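Local coordinates for beta-phenylalanine aminotransferase (Variovorax paradoxus, PDB 4AO9), which probably transfers the amino group of beta-phenylalanine to a keto acid, using pyridoxal-5'-phosphate as cofactor, like other class-III aminotransferases, at residues A188-T193 against F197-L202; A222-E227 against Q244-S249. All coordinates share one frame; numbering follows the deposited sequence.

Interaction 1. Residues A188-T193 against F197-L202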
ATOM      1  N   ALA A 188      -2.237 -24.423  -5.965  1.00 19.14           N
ATOM      2  CA  ALA A 188      -3.280 -25.048  -6.777  1.00 19.32           C
ATOM      3  C   ALA A 188      -4.650 -24.412  -6.515  1.00 19.39           C
ATOM      4  O   ALA A 188      -5.551 -24.463  -7.357  1.00 20.28           O
ATOM      5  CB  ALA A 188      -3.332 -26.557  -6.514  1.00 19.87           C
ATOM      6  N   ARG A 189      -4.789 -23.811  -5.332  1.00 18.66           N
ATOM      7  CA  ARG A 189      -6.008 -23.137  -4.902  1.00 18.21           C
ATOM      8  C   ARG A 189      -5.623 -21.755  -4.365  1.00 16.42           C
ATOM      9  O   ARG A 189      -4.449 -21.512  -4.124  1.00 16.14           O
ATOM     10  CB  ARG A 189      -6.679 -23.950  -3.793  1.00 19.16           C
ATOM     11  CG  ARG A 189      -7.116 -25.356  -4.212  1.00 22.82           C
ATOM     12  CD  ARG A 189      -7.583 -26.171  -3.006  1.00 27.92           C
ATOM     13  NE  ARG A 189      -8.589 -25.456  -2.219  1.00 32.01           N
ATOM     14  CZ  ARG A 189      -9.893 -25.726  -2.224  1.00 33.88           C
ATOM     15  NH1 ARG A 189     -10.380 -26.715  -2.969  1.00 35.48           N
ATOM     16  NH2 ARG A 189     -10.716 -25.008  -1.470  1.00 35.26           N
ATOM     17  N   PRO A 190      -6.605 -20.849  -4.168  1.00 15.52           N
ATOM     18  CA  PRO A 190      -6.252 -19.569  -3.552  1.00 15.07           C
ATOM     19  C   PRO A 190      -5.630 -19.785  -2.178  1.00 15.06           C
ATOM     20  O   PRO A 190      -6.081 -20.658  -1.418  1.00 15.63           O
ATOM     21  CB  PRO A 190      -7.604 -18.864  -3.422  1.00 15.19           C
ATOM     22  CG  PRO A 190      -8.413 -19.427  -4.555  1.00 14.90           C
ATOM     23  CD  PRO A 190      -8.021 -20.883  -4.574  1.00 15.36           C
ATOM     24  N   SER A 191      -4.590 -19.009  -1.885  1.00 14.84           N
ATOM     25  CA  SER A 191      -3.913 -19.109  -0.603  0.50 15.01           C
ATOM     26  C   SER A 191      -4.835 -18.662   0.530  1.00 15.17           C
ATOM     27  O   SER A 191      -5.842 -17.989   0.291  1.00 14.92           O
ATOM     28  CB  SER A 191      -2.616 -18.299  -0.625  0.50 14.98           C
ATOM     29  OG  SER A 191      -1.782 -18.761  -1.669  0.50 15.55           O
ATOM     30  N   PRO A 192      -4.506 -19.053   1.780  1.00 15.68           N
ATOM     31  CA  PRO A 192      -5.403 -18.708   2.884  1.00 15.73           C
ATOM     32  C   PRO A 192      -5.680 -17.211   3.074  1.00 15.11           C
ATOM     33  O   PRO A 192      -6.734 -16.854   3.599  1.00 16.24           O
ATOM     34  CB  PRO A 192      -4.665 -19.261   4.112  1.00 16.22           C
ATOM     35  CG  PRO A 192      -3.843 -20.357   3.599  1.00 16.79           C
ATOM     36  CD  PRO A 192      -3.426 -19.964   2.215  1.00 15.98           C
ATOM     37  N   THR A 193      -4.753 -16.353   2.649  1.00 13.60           N
ATOM     38  CA  THR A 193      -4.914 -14.906   2.803  1.00 12.79           C
ATOM     39  C   THR A 193      -5.539 -14.221   1.586  1.00 11.62           C
ATOM     40  O   THR A 193      -5.698 -13.013   1.576  1.00 11.16           O
ATOM     41  CB  THR A 193      -3.582 -14.203   3.128  1.00 12.57           C
ATOM     42  OG1 THR A 193      -2.564 -14.675   2.243  1.00 15.06           O
ATOM     43  CG2 THR A 193      -3.159 -14.491   4.567  1.00 13.80           C
ATOM     44  N   PHE A 197     -12.580 -13.108  -4.138  1.00  9.52           N
ATOM     45  CA  PHE A 197     -13.137 -12.992  -5.489  1.00  9.17           C
ATOM     46  C   PHE A 197     -13.464 -14.399  -5.991  1.00  9.67           C
ATOM     47  O   PHE A 197     -13.027 -15.408  -5.402  1.00 10.65           O
ATOM     48  CB  PHE A 197     -12.121 -12.366  -6.455  1.00  8.75           C
ATOM     49  CG  PHE A 197     -11.856 -10.903  -6.234  1.00  8.60           C
ATOM     50  CD1 PHE A 197     -12.725  -9.928  -6.734  1.00  9.27           C
ATOM     51  CD2 PHE A 197     -10.702 -10.492  -5.581  1.00 10.36           C
ATOM     52  CE1 PHE A 197     -12.459  -8.559  -6.558  1.00 11.34           C
ATOM     53  CE2 PHE A 197     -10.428  -9.122  -5.405  1.00 11.79           C
ATOM     54  CZ  PHE A 197     -11.312  -8.165  -5.886  1.00 11.76           C
ATOM     55  N   ASP A 198     -14.229 -14.471  -7.079  1.00  9.68           N
ATOM     56  CA  ASP A 198     -14.504 -15.747  -7.731  1.00 10.75           C
ATOM     57  C   ASP A 198     -13.343 -16.139  -8.651  1.00 10.74           C
ATOM     58  O   ASP A 198     -13.364 -15.845  -9.845  1.00 11.23           O
ATOM     59  CB  ASP A 198     -15.816 -15.680  -8.514  1.00 11.12           C
ATOM     60  CG  ASP A 198     -16.142 -16.995  -9.196  1.00 14.46           C
ATOM     61  OD1 ASP A 198     -15.741 -18.054  -8.664  1.00 17.15           O
ATOM     62  OD2 ASP A 198     -16.773 -16.955 -10.266  1.00 17.57           O
ATOM     63  N   PHE A 199     -12.332 -16.795  -8.092  1.00 11.25           N
ATOM     64  CA  PHE A 199     -11.163 -17.208  -8.867  1.00 11.34           C
ATOM     65  C   PHE A 199     -11.307 -18.590  -9.481  1.00 11.98           C
ATOM     66  O   PHE A 199     -11.660 -19.550  -8.780  1.00 14.34           O
ATOM     67  CB  PHE A 199      -9.910 -17.203  -7.987  1.00 11.27           C
ATOM     68  CG  PHE A 199      -9.447 -15.836  -7.586  1.00 11.21           C
ATOM     69  CD1 PHE A 199      -8.949 -14.944  -8.533  1.00  9.77           C
ATOM     70  CD2 PHE A 199      -9.483 -15.437  -6.243  1.00 12.11           C
ATOM     71  CE1 PHE A 199      -8.504 -13.668  -8.157  1.00 10.42           C
ATOM     72  CE2 PHE A 199      -9.045 -14.171  -5.872  1.00 10.65           C
ATOM     73  CZ  PHE A 199      -8.550 -13.296  -6.816  1.00 10.93           C
ATOM     74  N   LEU A 200     -10.991 -18.687 -10.773  1.00 10.67           N
ATOM     75  CA  LEU A 200     -10.818 -19.972 -11.455  1.00 10.80           C
ATOM     76  C   LEU A 200      -9.319 -20.165 -11.683  1.00 10.29           C
ATOM     77  O   LEU A 200      -8.701 -19.412 -12.447  1.00  9.84           O
ATOM     78  CB  LEU A 200     -11.575 -19.973 -12.782  1.00 11.27           C
ATOM     79  CG  LEU A 200     -11.349 -21.162 -13.718  1.00 11.95           C
ATOM     80  CD1 LEU A 200     -11.732 -22.485 -13.051  1.00 14.11           C
ATOM     81  CD2 LEU A 200     -12.152 -20.971 -14.990  1.00 12.88           C
ATOM     82  N   VAL A 201      -8.738 -21.162 -11.009  1.00 10.58           N
ATOM     83  CA  VAL A 201      -7.293 -21.364 -11.007  1.00 10.85           C
ATOM     84  C   VAL A 201      -6.933 -22.460 -12.002  1.00 11.10           C
ATOM     85  O   VAL A 201      -7.363 -23.618 -11.853  1.00 12.55           O
ATOM     86  CB  VAL A 201      -6.756 -21.734  -9.587  1.00 10.92           C
ATOM     87  CG1 VAL A 201      -5.228 -21.821  -9.602  1.00 12.68           C
ATOM     88  CG2 VAL A 201      -7.223 -20.719  -8.543  1.00 11.38           C
ATOM     89  N   LEU A 202      -6.145 -22.089 -13.007  1.00 10.70           N
ATOM     90  CA  LEU A 202      -5.776 -22.986 -14.097  1.00 10.75           C
ATOM     91  C   LEU A 202      -4.278 -23.242 -14.077  1.00 10.81           C
ATOM     92  O   LEU A 202      -3.519 -22.456 -13.515  1.00 10.77           O
ATOM     93  CB  LEU A 202      -6.187 -22.357 -15.435  1.00 10.90           C
ATOM     94  CG  LEU A 202      -7.679 -22.078 -15.650  1.00 10.47           C
ATOM     95  CD1 LEU A 202      -7.930 -21.525 -17.056  1.00 12.15           C
ATOM     96  CD2 LEU A 202      -8.532 -23.326 -15.413  1.00 12.34           C
TER
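The ring of Phe199 meets Pro190 obliquely, and the nearest approach between the two residues is at the stem of the phenylalanine, where Pro190 CG lies 4.4 Å from Phe199 CB. One face of the aromatic ring is taken by Phe197 CB, 3.6 Å above the plane and displaced toward the rim; Phe186 adds an edge-to-face ring pair, and Leu184 and Ile172 also touch the side chain. The pyrrolidine ring of Pro190 reaches the next residue on the same side of the strand as well, its CD standing 4.1 Å from Val201 CG2. The two methyls of Val201 divide the work: CG1, anti to the backbone N (chi1 -175°), lies 3.5 Å from Ala188 O, while CG2, beside that N, faces the proline. A branched valine suits the strand and offers both methyls; the rigid proline suits an extended loop and presents a compact apolar ring edge of CG and CD. Strand 198-202 is the outermost of its sheet within this chain, hydrogen-bonded to strand 171-175 on its inner side, and the loop packs over it near the surface. Farther along this loop, Pro192 touches Leu315 of the second subunit. Between the two segments the attraction is van der Waals, with the Val201 methyl against Ala188 O at most a weak polar addition, so the fit there depends on shape, while bonds such as that of Ser191 to Gly185 hold the loop itself.

Interaction 2. Residues A222-E227 against Q244-S249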
ATOM      1  N   ALA A 222     -14.473 -12.092 -16.385  1.00  7.64           N
ATOM      2  CA  ALA A 222     -14.177 -10.670 -16.495  1.00  7.32           C
ATOM      3  C   ALA A 222     -12.750 -10.451 -16.960  1.00  7.87           C
ATOM      4  O   ALA A 222     -12.463  -9.511 -17.713  1.00  7.96           O
ATOM      5  CB  ALA A 222     -14.370  -9.988 -15.135  1.00  7.66           C
ATOM      6  N   VAL A 223     -11.844 -11.295 -16.483  1.00  7.39           N
ATOM      7  CA  VAL A 223     -10.430 -10.998 -16.611  1.00  8.16           C
ATOM      8  C   VAL A 223      -9.600 -12.261 -16.498  1.00  7.61           C
ATOM      9  O   VAL A 223      -9.965 -13.198 -15.782  1.00  7.85           O
ATOM     10  CB  VAL A 223     -10.018  -9.890 -15.581  1.00  9.17           C
ATOM     11  CG1 VAL A 223     -10.337 -10.300 -14.182  1.00 10.37           C
ATOM     12  CG2 VAL A 223      -8.558  -9.494 -15.734  1.00 12.01           C
ATOM     13  N   VAL A 224      -8.517 -12.293 -17.274  1.00  7.13           N
ATOM     14  CA  VAL A 224      -7.460 -13.292 -17.152  1.00  7.88           C
ATOM     15  C   VAL A 224      -6.245 -12.531 -16.649  1.00  8.05           C
ATOM     16  O   VAL A 224      -5.789 -11.610 -17.316  1.00  8.33           O
ATOM     17  CB  VAL A 224      -7.148 -13.940 -18.523  1.00  7.78           C
ATOM     18  CG1 VAL A 224      -6.013 -14.953 -18.373  1.00  9.29           C
ATOM     19  CG2 VAL A 224      -8.414 -14.613 -19.103  1.00  9.17           C
ATOM     20  N   LEU A 225      -5.757 -12.895 -15.465  1.00  7.48           N
ATOM     21  CA  LEU A 225      -4.633 -12.198 -14.820  1.00  7.73           C
ATOM     22  C   LEU A 225      -3.437 -13.137 -14.758  1.00  7.44           C
ATOM     23  O   LEU A 225      -3.550 -14.265 -14.257  1.00  8.25           O
ATOM     24  CB  LEU A 225      -5.039 -11.725 -13.412  1.00  6.93           C
ATOM     25  CG  LEU A 225      -3.908 -11.195 -12.515  1.00  7.92           C
ATOM     26  CD1 LEU A 225      -3.328  -9.901 -13.044  1.00  8.92           C
ATOM     27  CD2 LEU A 225      -4.406 -10.993 -11.084  1.00  8.51           C
ATOM     28  N   VAL A 226      -2.300 -12.697 -15.295  1.00  7.56           N
ATOM     29  CA  VAL A 226      -1.137 -13.578 -15.402  1.00  7.41           C
ATOM     30  C   VAL A 226       0.182 -12.806 -15.378  1.00  7.31           C
ATOM     31  O   VAL A 226       0.281 -11.685 -15.901  1.00  7.46           O
ATOM     32  CB  VAL A 226      -1.248 -14.460 -16.693  1.00  7.34           C
ATOM     33  CG1 VAL A 226      -1.097 -13.603 -17.949  1.00  8.74           C
ATOM     34  CG2 VAL A 226      -0.230 -15.618 -16.694  1.00  8.77           C
ATOM     35  N   GLU A 227       1.191 -13.432 -14.776  1.00  6.96           N
ATOM     36  CA  GLU A 227       2.582 -12.973 -14.889  1.00  7.85           C
ATOM     37  C   GLU A 227       3.190 -13.538 -16.175  1.00  8.14           C
ATOM     38  O   GLU A 227       3.101 -14.739 -16.400  1.00  8.32           O
ATOM     39  CB  GLU A 227       3.401 -13.494 -13.713  1.00  7.70           C
ATOM     40  CG  GLU A 227       2.934 -13.003 -12.325  1.00  7.86           C
ATOM     41  CD  GLU A 227       3.407 -13.948 -11.239  1.00  8.79           C
ATOM     42  OE1 GLU A 227       4.549 -13.757 -10.751  1.00  8.16           O
ATOM     43  OE2 GLU A 227       2.649 -14.895 -10.916  1.00  8.89           O
ATOM     44  N   GLN A 244      -0.024 -16.463 -25.789  1.00 13.45           N
ATOM     45  CA  GLN A 244      -0.856 -16.146 -26.949  1.00 14.15           C
ATOM     46  C   GLN A 244      -2.262 -16.758 -26.832  1.00 13.23           C
ATOM     47  O   GLN A 244      -3.252 -16.117 -27.199  1.00 13.55           O
ATOM     48  CB  GLN A 244      -0.158 -16.571 -28.251  1.00 15.33           C
ATOM     49  CG  GLN A 244      -0.863 -16.134 -29.540  1.00 18.57           C
ATOM     50  CD  GLN A 244      -1.039 -14.620 -29.677  1.00 21.91           C
ATOM     51  OE1 GLN A 244      -0.241 -13.825 -29.162  1.00 24.50           O
ATOM     52  NE2 GLN A 244      -2.088 -14.217 -30.395  1.00 23.15           N
ATOM     53  N   ALA A 245      -2.349 -17.977 -26.306  1.00 12.63           N
ATOM     54  CA  ALA A 245      -3.645 -18.612 -26.072  1.00 12.05           C
ATOM     55  C   ALA A 245      -4.496 -17.778 -25.113  1.00 11.30           C
ATOM     56  O   ALA A 245      -5.705 -17.660 -25.300  1.00 11.63           O
ATOM     57  CB  ALA A 245      -3.477 -20.037 -25.557  1.00 12.97           C
ATOM     58  N   LEU A 246      -3.863 -17.180 -24.101  1.00 11.04           N
ATOM     59  CA  LEU A 246      -4.596 -16.320 -23.167  1.00  9.99           C
ATOM     60  C   LEU A 246      -5.147 -15.064 -23.844  1.00  9.89           C
ATOM     61  O   LEU A 246      -6.299 -14.688 -23.630  1.00  9.56           O
ATOM     62  CB  LEU A 246      -3.694 -15.929 -21.987  1.00  9.46           C
ATOM     63  CG  LEU A 246      -3.140 -17.077 -21.144  1.00  9.82           C
ATOM     64  CD1 LEU A 246      -2.471 -16.512 -19.898  1.00  8.96           C
ATOM     65  CD2 LEU A 246      -4.199 -18.122 -20.771  1.00 10.15           C
ATOM     66  N   ARG A 247      -4.319 -14.414 -24.659  1.00 10.26           N
ATOM     67  CA  ARG A 247      -4.739 -13.231 -25.386  1.00 10.10           C
ATOM     68  C   ARG A 247      -5.894 -13.567 -26.328  1.00 10.04           C
ATOM     69  O   ARG A 247      -6.919 -12.875 -26.344  1.00 10.92           O
ATOM     70  CB  ARG A 247      -3.542 -12.608 -26.140  1.00 10.08           C
ATOM     71  CG  ARG A 247      -3.892 -11.456 -27.099  1.00 10.16           C
ATOM     72  CD  ARG A 247      -4.306 -10.165 -26.373  1.00  9.81           C
ATOM     73  NE  ARG A 247      -5.698 -10.216 -25.909  1.00  8.78           N
ATOM     74  CZ  ARG A 247      -6.267  -9.309 -25.118  1.00  9.35           C
ATOM     75  NH1 ARG A 247      -5.570  -8.269 -24.658  1.00 10.96           N
ATOM     76  NH2 ARG A 247      -7.540  -9.456 -24.760  1.00  9.70           N
ATOM     77  N   GLU A 248      -5.741 -14.655 -27.084  1.00 10.35           N
ATOM     78  CA  GLU A 248      -6.779 -15.035 -28.033  1.00 11.07           C
ATOM     79  C   GLU A 248      -8.093 -15.414 -27.355  1.00 10.72           C
ATOM     80  O   GLU A 248      -9.165 -14.992 -27.795  1.00 10.66           O
ATOM     81  CB  GLU A 248      -6.292 -16.162 -28.936  1.00 11.95           C
ATOM     82  CG  GLU A 248      -5.261 -15.686 -29.942  1.00 14.99           C
ATOM     83  CD  GLU A 248      -4.611 -16.810 -30.741  1.00 17.97           C
ATOM     84  OE1 GLU A 248      -5.025 -17.987 -30.611  1.00 20.27           O
ATOM     85  OE2 GLU A 248      -3.663 -16.498 -31.497  1.00 20.12           O
ATOM     86  N   SER A 249      -7.993 -16.214 -26.294  1.00 10.87           N
ATOM     87  CA  SER A 249      -9.173 -16.683 -25.564  1.00 11.61           C
ATOM     88  C   SER A 249      -9.906 -15.524 -24.872  1.00 10.36           C
ATOM     89  O   SER A 249     -11.133 -15.434 -24.944  1.00 10.62           O
ATOM     90  CB  SER A 249      -8.779 -17.765 -24.554  1.00 12.06           C
ATOM     91  OG  SER A 249      -8.200 -18.884 -25.214  1.00 15.53           O
TER
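Leu246 reaches from its helix toward the strand and meets Val226 tip to tip, whereas against Val224 the leucine runs at a slant. Leu246 CD1 makes the closest contacts: it is 3.8 Å from Val226 CG1, 4.0 Å from Val226 CG2 and 4.2 Å from Val224 CG1. The fork of Val226 is turned so that CG1 sits between the backbone N and the carbonyl carbon (chi1 69°), and both of its methyls then receive the leucine methyl. In Val224, CG1 is instead anti to the N. Two valines spaced two residues apart put their branches on the same side of strand 221-226, and the branched leucine carries a methyl far enough from helix 240-253 to meet both. This helix joins strand 221-226 to its parallel neighbour 256-260, so the contact is the helix-on-sheet packing of a beta-alpha-beta crossover. Phe175 of the neighbouring strand touches all three residues, and Ala210 of helix 207-216 packs on Leu246, completing an apolar layer between sheet and helices. Two polar pairs close within the helix, while Arg247 reaches out to Asp281. Ser249 OG bonds to Ala245 O at 2.8 Å, from the opposite face of that carbonyl to Ser249 N, so one oxygen is gripped twice. Gln244 NE2 donates to Glu248 OE2 at 3.0 Å, nearly straight at 168°, and Glu248 has a further salt bridge to Arg211. With its hydroxyl bonded to the helix backbone, Ser249 can be buried beside the hydrophobic layer; between these two segments the contact is hydrocarbon on hydrocarbon, so it rests on dispersion and the exclusion of water.

Overall arrangement
Interactions 1 and 2 follow one another along the chain and build on the same mixed sheet, the large cofactor-binding sheet of this class-III fold. In interaction 1 a loop covers strand 198-202 at one margin; in interaction 2 a helix packs on strand 221-226, with strand 171-175 lying between the two strands. Their centres are 16 Å apart and their nearest atoms about 6 Å, without touching. Both stand back from the cofactor: the side chain of Phe199 is about 12 Å from a bound pyridoxal-5'-phosphate and that of Val226 about 10 Å. Just beyond Val226, Glu227 touches the cofactor, so the strand that carries the packing runs on into the pocket.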